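Local coordinates for protein 4-alpha-glucanotransferase (Streptococcus agalactiae, PDB 6M6T) that belongs to the amylomaltase family of TIM-barrel proteins and holds glycan in two pockets of a single chain, at residues P111-A116 with I185-V190; K118-E123 with T191-Y196; I366-F371 with N402-N407. All coordinates share one frame; numbering follows the deposited sequence.

Interaction 1: residues P111-A116 with I185-V190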
loop_
_atom_site.group_PDB
_atom_site.type_symbol
_atom_site.label_atom_id
_atom_site.label_comp_id
_atom_site.label_asym_id
_atom_site.label_seq_id
_atom_site.Cartn_x
_atom_site.Cartn_y
_atom_site.Cartn_z
ATOM N N PRO A 111 25.387 0.109 3.771
ATOM C CA PRO A 111 26.536 -0.792 4.012
ATOM C C PRO A 111 26.147 -2.252 4.209
ATOM O O PRO A 111 26.794 -3.150 3.650
ATOM C CB PRO A 111 27.163 -0.223 5.296
ATOM C CG PRO A 111 26.142 0.762 5.850
ATOM C CD PRO A 111 25.466 1.303 4.625
ATOM N N VAL A 112 25.080 -2.500 4.979
ATOM C CA VAL A 112 24.661 -3.859 5.324
ATOM C C VAL A 112 24.153 -4.609 4.093
ATOM O O VAL A 112 24.554 -5.758 3.823
ATOM C CB VAL A 112 23.577 -3.805 6.414
ATOM C CG1 VAL A 112 23.228 -5.209 6.873
ATOM C CG2 VAL A 112 23.996 -2.877 7.558
ATOM N N LEU A 113 23.215 -3.992 3.361
ATOM C CA LEU A 113 22.693 -4.616 2.150
ATOM C C LEU A 113 23.808 -4.836 1.128
ATOM O O LEU A 113 23.851 -5.874 0.454
ATOM C CB LEU A 113 21.557 -3.762 1.559
ATOM C CG LEU A 113 20.206 -3.696 2.305
ATOM C CD1 LEU A 113 19.388 -2.471 1.914
ATOM C CD2 LEU A 113 19.390 -4.959 2.100
ATOM N N GLU A 114 24.723 -3.873 1.001
ATOM C CA GLU A 114 25.826 -4.039 0.066
ATOM C C GLU A 114 26.726 -5.205 0.470
ATOM O O GLU A 114 27.155 -5.986 -0.389
ATOM C CB GLU A 114 26.622 -2.739 -0.034
ATOM C CG GLU A 114 26.371 -1.961 -1.324
ATOM C CD GLU A 114 26.428 -0.452 -1.128
ATOM O OE1 GLU A 114 27.207 0.028 -0.274
ATOM O OE2 GLU A 114 25.664 0.253 -1.813
ATOM N N LYS A 115 27.031 -5.335 1.770
ATOM C CA LYS A 115 27.803 -6.485 2.245
ATOM C C LYS A 115 27.101 -7.801 1.885
ATOM O O LYS A 115 27.733 -8.740 1.371
ATOM C CB LYS A 115 28.045 -6.343 3.763
ATOM C CG LYS A 115 28.955 -7.389 4.418
ATOM C CD LYS A 115 30.470 -7.134 4.247
ATOM C CE LYS A 115 31.031 -6.085 5.216
ATOM N NZ LYS A 115 30.536 -6.227 6.618
ATOM N N ALA A 116 25.777 -7.860 2.086
ATOM C CA ALA A 116 25.036 -9.081 1.771
ATOM C C ALA A 116 25.018 -9.377 0.272
ATOM O O ALA A 116 25.102 -10.541 -0.134
ATOM C CB ALA A 116 23.610 -8.985 2.307
ATOM N N ILE A 185 24.142 -1.564 -10.499
ATOM C CA ILE A 185 22.917 -2.136 -11.043
ATOM C C ILE A 185 22.698 -3.529 -10.472
ATOM O O ILE A 185 21.607 -3.855 -9.971
ATOM C CB ILE A 185 22.965 -2.168 -12.583
ATOM C CG1 ILE A 185 22.960 -0.767 -13.181
ATOM C CG2 ILE A 185 21.772 -2.947 -13.149
ATOM C CD1 ILE A 185 23.262 -0.776 -14.676
ATOM N N LYS A 186 23.730 -4.376 -10.555
ATOM C CA LYS A 186 23.619 -5.715 -9.984
ATOM C C LYS A 186 23.225 -5.658 -8.511
ATOM O O LYS A 186 22.486 -6.527 -8.034
ATOM C CB LYS A 186 24.932 -6.481 -10.162
ATOM C CG LYS A 186 24.818 -7.976 -9.953
ATOM C CD LYS A 186 25.565 -8.773 -11.024
ATOM C CE LYS A 186 24.773 -8.899 -12.321
ATOM N NZ LYS A 186 23.395 -9.408 -12.096
ATOM N N TYR A 187 23.683 -4.633 -7.782
ATOM C CA TYR A 187 23.232 -4.468 -6.405
ATOM C C TYR A 187 21.705 -4.458 -6.319
ATOM O O TYR A 187 21.110 -5.183 -5.508
ATOM C CB TYR A 187 23.812 -3.186 -5.798
ATOM C CG TYR A 187 23.066 -2.779 -4.561
ATOM C CD1 TYR A 187 21.945 -1.941 -4.638
ATOM C CD2 TYR A 187 23.436 -3.273 -3.313
ATOM C CE1 TYR A 187 21.220 -1.595 -3.512
ATOM C CE2 TYR A 187 22.713 -2.931 -2.167
ATOM C CZ TYR A 187 21.608 -2.089 -2.273
ATOM O OH TYR A 187 20.883 -1.732 -1.154
ATOM N N HIS A 188 21.054 -3.627 -7.144
ATOM C CA HIS A 188 19.608 -3.437 -7.033
ATOM C C HIS A 188 18.845 -4.647 -7.537
ATOM O O HIS A 188 17.769 -4.966 -7.008
ATOM C CB HIS A 188 19.168 -2.206 -7.808
ATOM C CG HIS A 188 19.544 -0.912 -7.156
ATOM N ND1 HIS A 188 18.862 -0.396 -6.074
ATOM C CD2 HIS A 188 20.517 -0.016 -7.452
ATOM C CE1 HIS A 188 19.404 0.759 -5.728
ATOM N NE2 HIS A 188 20.409 1.014 -6.548
ATOM N N GLU A 189 19.387 -5.329 -8.547
ATOM C CA GLU A 189 18.831 -6.624 -8.938
ATOM C C GLU A 189 18.810 -7.584 -7.760
ATOM O O GLU A 189 17.793 -8.238 -7.483
ATOM C CB GLU A 189 19.638 -7.237 -10.078
ATOM C CG GLU A 189 18.980 -7.064 -11.422
ATOM C CD GLU A 189 19.971 -6.896 -12.561
ATOM O OE1 GLU A 189 20.965 -7.670 -12.650
ATOM O OE2 GLU A 189 19.749 -5.952 -13.350
ATOM N N VAL A 190 19.934 -7.677 -7.053
ATOM C CA VAL A 190 20.062 -8.665 -5.996
ATOM C C VAL A 190 19.177 -8.288 -4.813
ATOM O O VAL A 190 18.553 -9.154 -4.186
ATOM C CB VAL A 190 21.550 -8.828 -5.612
ATOM C CG1 VAL A 190 21.710 -9.635 -4.331
ATOM C CG2 VAL A 190 22.335 -9.507 -6.750
#
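Glu114 and Tyr187 bring the two backbones together, their CA atoms 7.0 Å apart, where helix 105-122 passes helix 182-208. This helix-helix contact belongs to the helical excursion that the chain makes between strands 43-45 and 212-217 of the TIM barrel. No hydrogen bond spans the two segments; Tyr187 does most of the bridging, a long flat side chain suited to a buried interface. With CG anti to the backbone N (chi1 163°), its ring leaves the helix toward 111-116, and the far end comes against Leu113. There the phenolic OH lies 3.5 Å from Leu113 CB and also touches the branch methyl CD1, so the leucine's CB and one methyl lie against the hydroxyl end of the ring. Glu114 approaches from above one face: its CG stands beyond the ring's rim, 3.8 Å from Tyr187 CD2, and its bent chain carries OE2 over that face, with carboxylate and ring planes 68° apart. A glutamate suits this margin because its methylenes can pack on the ring while its charged end stays in the partly exposed surroundings. That end forms a salt bridge with Arg110, which also makes a cation-pi contact with Tyr187; one arginine thus ties the carboxylate and the aromatic ring together. The next residue of the same helix, His188, brings a second flat group to the edge of the tyrosine ring. Its imidazole, whose NE2 is hydrogen-bonded to Glu151 of helix 140-152, has Tyr187 CD1 sitting 3.5 Å above the centre of one face, while His188 CD2 lies in the plane of the tyrosine ring.

Interaction 2: residues K118-E123 with T191-Y196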
loop_
_atom_site.group_PDB
_atom_site.type_symbol
_atom_site.label_atom_id
_atom_site.label_comp_id
_atom_site.label_asym_id
_atom_site.label_seq_id
_atom_site.Cartn_x
_atom_site.Cartn_y
_atom_site.Cartn_z
ATOM N N LYS A 118 27.311 -8.396 -1.990
ATOM C CA LYS A 118 28.685 -8.810 -2.291
ATOM C C LYS A 118 28.928 -10.261 -1.905
ATOM O O LYS A 118 29.582 -11.003 -2.650
ATOM C CB LYS A 118 29.682 -7.896 -1.564
ATOM C CG LYS A 118 31.157 -8.331 -1.617
ATOM C CD LYS A 118 32.101 -7.267 -0.987
ATOM C CE LYS A 118 32.913 -6.467 -2.042
ATOM N NZ LYS A 118 32.131 -5.404 -2.778
ATOM N N ASN A 119 28.410 -10.687 -0.740
ATOM C CA ASN A 119 28.594 -12.078 -0.328
ATOM C C ASN A 119 27.696 -13.029 -1.103
ATOM O O ASN A 119 28.092 -14.174 -1.353
ATOM C CB ASN A 119 28.343 -12.245 1.169
ATOM C CG ASN A 119 29.417 -11.598 2.012
ATOM O OD1 ASN A 119 30.615 -11.764 1.750
ATOM N ND2 ASN A 119 28.999 -10.841 3.026
ATOM N N PHE A 120 26.486 -12.592 -1.485
ATOM C CA PHE A 120 25.624 -13.447 -2.296
ATOM C C PHE A 120 26.238 -13.719 -3.666
ATOM O O PHE A 120 26.131 -14.840 -4.180
ATOM C CB PHE A 120 24.235 -12.835 -2.471
ATOM C CG PHE A 120 23.449 -13.476 -3.597
ATOM C CD1 PHE A 120 22.784 -14.681 -3.397
ATOM C CD2 PHE A 120 23.417 -12.906 -4.867
ATOM C CE1 PHE A 120 22.081 -15.291 -4.429
ATOM C CE2 PHE A 120 22.724 -13.517 -5.897
ATOM C CZ PHE A 120 22.051 -14.713 -5.674
ATOM N N LEU A 121 26.872 -12.712 -4.286
ATOM C CA LEU A 121 27.402 -12.940 -5.629
ATOM C C LEU A 121 28.579 -13.922 -5.642
ATOM O O LEU A 121 28.761 -14.636 -6.636
ATOM C CB LEU A 121 27.801 -11.618 -6.272
ATOM C CG LEU A 121 26.639 -10.682 -6.610
ATOM C CD1 LEU A 121 27.198 -9.339 -7.055
ATOM C CD2 LEU A 121 25.698 -11.289 -7.673
ATOM N N LYS A 122 29.377 -13.984 -4.561
ATOM C CA LYS A 122 30.558 -14.855 -4.527
ATOM C C LYS A 122 30.216 -16.333 -4.326
ATOM O O LYS A 122 31.084 -17.185 -4.555
ATOM C CB LYS A 122 31.531 -14.399 -3.429
ATOM C CG LYS A 122 31.125 -14.810 -2.020
ATOM C CD LYS A 122 32.052 -14.276 -0.935
ATOM C CE LYS A 122 32.632 -12.927 -1.290
ATOM N NZ LYS A 122 33.554 -12.484 -0.225
ATOM N N GLU A 123 29.006 -16.650 -3.855
ATOM C CA GLU A 123 28.512 -18.024 -3.889
ATOM C C GLU A 123 28.586 -18.582 -5.305
ATOM O O GLU A 123 28.388 -17.859 -6.285
ATOM C CB GLU A 123 27.062 -18.108 -3.381
ATOM C CG GLU A 123 26.811 -17.541 -1.977
ATOM C CD GLU A 123 27.217 -18.505 -0.859
ATOM O OE1 GLU A 123 27.405 -19.711 -1.148
ATOM O OE2 GLU A 123 27.357 -18.051 0.307
ATOM N N THR A 191 19.079 -6.998 -4.501
ATOM C CA THR A 191 18.156 -6.622 -3.435
ATOM C C THR A 191 16.717 -6.952 -3.817
ATOM O O THR A 191 15.935 -7.376 -2.958
ATOM C CB THR A 191 18.305 -5.144 -3.059
ATOM O OG1 THR A 191 18.161 -4.312 -4.222
ATOM C CG2 THR A 191 19.660 -4.904 -2.413
ATOM N N GLN A 192 16.349 -6.817 -5.097
ATOM C CA GLN A 192 15.005 -7.246 -5.494
ATOM C C GLN A 192 14.842 -8.756 -5.327
ATOM O O GLN A 192 13.769 -9.233 -4.917
ATOM C CB GLN A 192 14.695 -6.810 -6.931
ATOM C CG GLN A 192 14.316 -5.314 -7.097
ATOM C CD GLN A 192 13.267 -4.820 -6.091
ATOM O OE1 GLN A 192 12.110 -5.254 -6.100
ATOM N NE2 GLN A 192 13.673 -3.890 -5.234
ATOM N N TYR A 193 15.907 -9.517 -5.611
ATOM C CA TYR A 193 15.860 -10.964 -5.407
ATOM C C TYR A 193 15.634 -11.301 -3.936
ATOM O O TYR A 193 14.840 -12.197 -3.605
ATOM C CB TYR A 193 17.149 -11.612 -5.915
ATOM C CG TYR A 193 17.359 -13.051 -5.460
ATOM C CD1 TYR A 193 16.725 -14.110 -6.111
ATOM C CD2 TYR A 193 18.203 -13.354 -4.387
ATOM C CE1 TYR A 193 16.920 -15.425 -5.698
ATOM C CE2 TYR A 193 18.397 -14.667 -3.972
ATOM C CZ TYR A 193 17.753 -15.696 -4.629
ATOM O OH TYR A 193 17.943 -16.996 -4.221
ATOM N N PHE A 194 16.321 -10.583 -3.044
ATOM C CA PHE A 194 16.131 -10.769 -1.608
ATOM C C PHE A 194 14.691 -10.511 -1.214
ATOM O O PHE A 194 14.057 -11.329 -0.532
ATOM C CB PHE A 194 17.034 -9.821 -0.832
ATOM C CG PHE A 194 18.452 -10.207 -0.849
ATOM C CD1 PHE A 194 18.810 -11.547 -0.887
ATOM C CD2 PHE A 194 19.435 -9.244 -0.812
ATOM C CE1 PHE A 194 20.125 -11.918 -0.900
ATOM C CE2 PHE A 194 20.744 -9.605 -0.829
ATOM C CZ PHE A 194 21.098 -10.947 -0.871
ATOM N N PHE A 195 14.187 -9.334 -1.585
ATOM C CA PHE A 195 12.799 -8.987 -1.341
ATOM C C PHE A 195 11.882 -10.136 -1.700
ATOM O O PHE A 195 11.117 -10.616 -0.865
ATOM C CB PHE A 195 12.402 -7.750 -2.143
ATOM C CG PHE A 195 11.130 -7.132 -1.672
ATOM C CD1 PHE A 195 9.904 -7.583 -2.151
ATOM C CD2 PHE A 195 11.149 -6.116 -0.720
ATOM C CE1 PHE A 195 8.720 -7.018 -1.699
ATOM C CE2 PHE A 195 9.972 -5.539 -0.265
ATOM C CZ PHE A 195 8.751 -5.983 -0.754
ATOM N N TYR A 196 11.930 -10.565 -2.957
ATOM C CA TYR A 196 10.929 -11.524 -3.400
ATOM C C TYR A 196 11.098 -12.872 -2.707
ATOM O O TYR A 196 10.101 -13.487 -2.314
ATOM C CB TYR A 196 10.964 -11.658 -4.919
ATOM C CG TYR A 196 10.095 -10.613 -5.560
ATOM C CD1 TYR A 196 10.415 -9.262 -5.438
ATOM C CD2 TYR A 196 8.935 -10.962 -6.256
ATOM C CE1 TYR A 196 9.624 -8.278 -6.010
ATOM C CE2 TYR A 196 8.127 -9.983 -6.832
ATOM C CZ TYR A 196 8.482 -8.643 -6.697
ATOM O OH TYR A 196 7.705 -7.658 -7.247
#
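Phe120 reaches from helix 105-122 into an aromatic cluster with Tyr193 and Phe194 of helix 182-208. Its CB already makes contact, 4.0 Å from Phe194 CZ. From there CG stands anti to the backbone N (chi1 164°), directing the ring toward helix 182-208. One ortho carbon, CD2, packs on Val190. Farther out, CE1 comes 3.8 Å from Tyr193 CE2, and the tip, CZ, meets the same tyrosine carbon at 4.0 Å. The two neighbours are turned differently. Tyr193 is inclined to the phenylalanine, planes 33° apart and centroids separated by 5.2 Å, with its CD2 over a face of Phe120. Phe194 instead presents its edge to the Phe120 face in an offset edge-to-face pair, the planes 76° apart. Rings without polar atoms suit the two buried phenylalanine positions, whereas the partly exposed third position has a tyrosine, which ends in a hydroxyl. Around the cluster, Met129 of helix 126-134 touches both Phe120 and Tyr193, and Phe133 of that helix meets Tyr193 edge-to-face; Val117, one turn back on helix 105-122, rests against Phe194, so three helices converge on these rings.

Interaction 3: residues I366-F371 with N402-N407. With AC1 (4,6-dideoxy-4-{[(1S,4R,5S,6S)-4,5,6-trihydroxy-3-(hydroxymethyl)cyclohex-2-en-1-yl]amino}-alpha-D-glucopyranose), chain J.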
loop_
_atom_site.group_PDB
_atom_site.type_symbol
_atom_site.label_atom_id
_atom_site.label_comp_id
_atom_site.label_asym_id
_atom_site.label_seq_id
_atom_site.Cartn_x
_atom_site.Cartn_y
_atom_site.Cartn_z
ATOM N N ILE A 366 -16.783 2.647 5.197
ATOM C CA ILE A 366 -15.924 3.193 6.236
ATOM C C ILE A 366 -16.841 3.780 7.296
ATOM O O ILE A 366 -17.363 4.886 7.139
ATOM C CB ILE A 366 -14.935 4.231 5.687
ATOM C CG1 ILE A 366 -13.944 3.555 4.734
ATOM C CG2 ILE A 366 -14.184 4.950 6.826
ATOM C CD1 ILE A 366 -12.587 4.260 4.641
ATOM N N MET A 367 -17.026 3.046 8.391
ATOM C CA MET A 367 -18.032 3.434 9.371
ATOM C C MET A 367 -17.789 4.810 9.963
ATOM O O MET A 367 -18.707 5.381 10.563
ATOM C CB MET A 367 -18.072 2.440 10.513
ATOM C CG MET A 367 -19.435 2.253 11.174
ATOM S SD MET A 367 -19.276 0.875 12.336
ATOM C CE MET A 367 -17.675 0.256 11.842
ATOM N N GLU A 368 -16.572 5.344 9.846
ATOM C CA GLU A 368 -16.292 6.627 10.471
ATOM C C GLU A 368 -16.934 7.778 9.730
ATOM O O GLU A 368 -17.186 8.816 10.342
ATOM C CB GLU A 368 -14.785 6.845 10.593
ATOM C CG GLU A 368 -14.263 6.419 11.939
ATOM C CD GLU A 368 -12.757 6.367 12.004
ATOM O OE1 GLU A 368 -12.112 7.347 11.575
ATOM O OE2 GLU A 368 -12.218 5.346 12.488
ATOM N N PHE A 369 -17.221 7.608 8.446
ATOM C CA PHE A 369 -17.935 8.598 7.653
ATOM C C PHE A 369 -19.443 8.575 7.879
ATOM O O PHE A 369 -20.158 9.386 7.275
ATOM C CB PHE A 369 -17.682 8.362 6.162
ATOM C CG PHE A 369 -16.242 8.471 5.746
ATOM C CD1 PHE A 369 -15.432 9.478 6.243
ATOM C CD2 PHE A 369 -15.714 7.581 4.817
ATOM C CE1 PHE A 369 -14.122 9.586 5.832
ATOM C CE2 PHE A 369 -14.407 7.685 4.415
ATOM C CZ PHE A 369 -13.609 8.691 4.923
ATOM N N GLY A 370 -19.947 7.662 8.703
ATOM C CA GLY A 370 -21.363 7.361 8.725
ATOM C C GLY A 370 -22.103 7.750 9.985
ATOM O O GLY A 370 -23.216 7.277 10.212
ATOM N N PHE A 371 -21.512 8.607 10.815
ATOM C CA PHE A 371 -22.192 9.125 11.996
ATOM C C PHE A 371 -22.139 10.644 12.043
ATOM O O PHE A 371 -22.550 11.232 13.048
ATOM C CB PHE A 371 -21.591 8.543 13.291
ATOM C CG PHE A 371 -21.841 7.062 13.473
ATOM C CD1 PHE A 371 -23.100 6.588 13.810
ATOM C CD2 PHE A 371 -20.826 6.146 13.287
ATOM C CE1 PHE A 371 -23.334 5.245 13.958
ATOM C CE2 PHE A 371 -21.061 4.800 13.439
ATOM C CZ PHE A 371 -22.314 4.354 13.776
ATOM N N ASN A 402 -10.201 6.187 18.373
ATOM C CA ASN A 402 -10.056 7.069 19.519
ATOM C C ASN A 402 -9.941 8.510 19.087
ATOM O O ASN A 402 -10.438 9.404 19.783
ATOM C CB ASN A 402 -8.845 6.675 20.337
ATOM C CG ASN A 402 -9.187 5.663 21.376
ATOM O OD1 ASN A 402 -10.320 5.619 21.855
ATOM N ND2 ASN A 402 -8.218 4.828 21.736
ATOM N N GLY A 403 -9.302 8.750 17.939
ATOM C CA GLY A 403 -9.203 10.107 17.426
ATOM C C GLY A 403 -10.501 10.600 16.808
ATOM O O GLY A 403 -10.930 11.728 17.059
ATOM N N TRP A 404 -11.137 9.763 15.980
ATOM C CA TRP A 404 -12.413 10.138 15.369
ATOM C C TRP A 404 -13.440 10.531 16.426
ATOM O O TRP A 404 -14.185 11.502 16.246
ATOM C CB TRP A 404 -12.923 8.983 14.504
ATOM C CG TRP A 404 -14.399 8.937 14.302
ATOM C CD1 TRP A 404 -15.102 9.489 13.272
ATOM C CD2 TRP A 404 -15.359 8.259 15.128
ATOM N NE1 TRP A 404 -16.439 9.209 13.409
ATOM C CE2 TRP A 404 -16.624 8.456 14.542
ATOM C CE3 TRP A 404 -15.271 7.510 16.310
ATOM C CZ2 TRP A 404 -17.796 7.943 15.101
ATOM C CZ3 TRP A 404 -16.441 6.996 16.863
ATOM C CH2 TRP A 404 -17.686 7.220 16.257
ATOM N N PHE A 405 -13.451 9.823 17.562
ATOM C CA PHE A 405 -14.417 10.104 18.617
ATOM C C PHE A 405 -14.196 11.445 19.317
ATOM O O PHE A 405 -15.132 11.954 19.940
ATOM C CB PHE A 405 -14.418 8.987 19.661
ATOM C CG PHE A 405 -15.650 8.997 20.522
ATOM C CD1 PHE A 405 -16.899 8.797 19.954
ATOM C CD2 PHE A 405 -15.569 9.255 21.884
ATOM C CE1 PHE A 405 -18.045 8.834 20.729
ATOM C CE2 PHE A 405 -16.710 9.292 22.667
ATOM C CZ PHE A 405 -17.948 9.079 22.090
ATOM N N GLU A 406 -12.996 12.030 19.259
ATOM C CA GLU A 406 -12.831 13.362 19.839
ATOM C C GLU A 406 -13.585 14.403 19.029
ATOM O O GLU A 406 -14.275 15.257 19.593
ATOM C CB GLU A 406 -11.361 13.763 19.905
ATOM C CG GLU A 406 -10.381 12.650 20.204
ATOM C CD GLU A 406 -9.085 13.191 20.777
ATOM O OE1 GLU A 406 -9.053 14.404 21.111
ATOM O OE2 GLU A 406 -8.104 12.412 20.891
ATOM N N ASN A 407 -13.471 14.350 17.706
ATOM C CA ASN A 407 -13.917 15.446 16.849
ATOM C C ASN A 407 -15.352 15.266 16.396
ATOM O O ASN A 407 -15.672 15.358 15.215
ATOM C CB ASN A 407 -12.973 15.563 15.668
ATOM C CG ASN A 407 -11.546 15.687 16.115
ATOM O OD1 ASN A 407 -11.238 16.485 17.012
ATOM N ND2 ASN A 407 -10.661 14.891 15.521
HETATM C C1 AC1 J . -14.294 12.332 1.781
HETATM O O2 AC1 J . -13.832 14.380 0.564
HETATM C C2 AC1 J . -13.223 13.204 1.126
HETATM C C4A AC1 J . -8.929 8.156 -1.894
HETATM C C3 AC1 J . -12.602 12.440 -0.006
HETATM O O3 AC1 J . -11.619 13.290 -0.583
HETATM C C4 AC1 J . -11.956 11.158 0.522
HETATM N N4A AC1 J . -11.445 10.320 -0.566
HETATM C C5 AC1 J . -12.968 10.313 1.269
HETATM O O5 AC1 J . -13.659 11.093 2.297
HETATM C C6 AC1 J . -12.223 9.096 1.857
HETATM C C1B AC1 J . -10.108 10.672 -1.063
HETATM C C2B AC1 J . -10.061 10.193 -2.480
HETATM O O2B AC1 J . -11.212 10.726 -3.136
HETATM C C3B AC1 J . -10.177 8.691 -2.481
HETATM O O3B AC1 J . -10.234 8.199 -3.812
HETATM O O4 AC1 J . -9.043 6.721 -1.791
HETATM C C5B AC1 J . -8.649 8.764 -0.658
HETATM C C7B AC1 J . -9.169 10.006 -0.287
HETATM C C6B AC1 J . -7.679 8.063 0.269
HETATM O O6B AC1 J . -7.813 6.663 0.014
#
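The indole of Trp404 has the aliphatic part of Glu368 on one face: CG stands 3.5 Å from the centroid of the five-membered ring, only 17° off its normal, a CH-pi contact. The extended glutamate chain continues back along the tryptophan, bringing OE1 to 3.5 Å from Trp404 CB, with the carboxylate and indole planes 33° apart. At the rim of the indole, NE1 gives a weak, bent hydrogen bond to the main-chain O of Glu368 (3.2 Å, 122° at the hydrogen). At the benzo end, CZ2 meets Phe371 CD2 at 4.0 Å, the two rings inclined to each other. Tryptophan suits this buried place because it offers a broad apolar surface together with one N-H for a backbone carbonyl. Residues 367-369 form a 3-10 turn just after strand 363-366 of the TIM barrel, in the loop leading on to strand 389-392, and the turn is closed by Phe369 N bonding to Ile366 O. Whereas the Glu368 chain lies along Trp404 of the short helix 401-404, the CB of Phe369 points away from it, and that ring belongs to a glycan pocket, where its CZ lies 3.4 Å from C6 of the bound AC1. The same AC1 is hydrogen-bonded to the OH of Tyr347.

Overall arrangement
Interactions 1 and 2 are successive parts of a single interface between helix 105-122 and helix 182-208; their centres are 7 Å apart, and Val190 CG2 of the first packs 3.9 Å from Leu121 CD2 of the second. Along the chain their segments alternate, both first segments lying on helix 105-122 and both second ones on helix 182-208, across a largely helical excursion from the barrel. Interaction 3 comes later and lies on the opposite side of the chain's centre, about 44 Å and 45 Å from the centres of interactions 1 and 2. It joins the loop after barrel strand 363-366 to helix 401-404. The first two thus belong to the helical region between strands 43-45 and 212-217, while the third borders a ligand site.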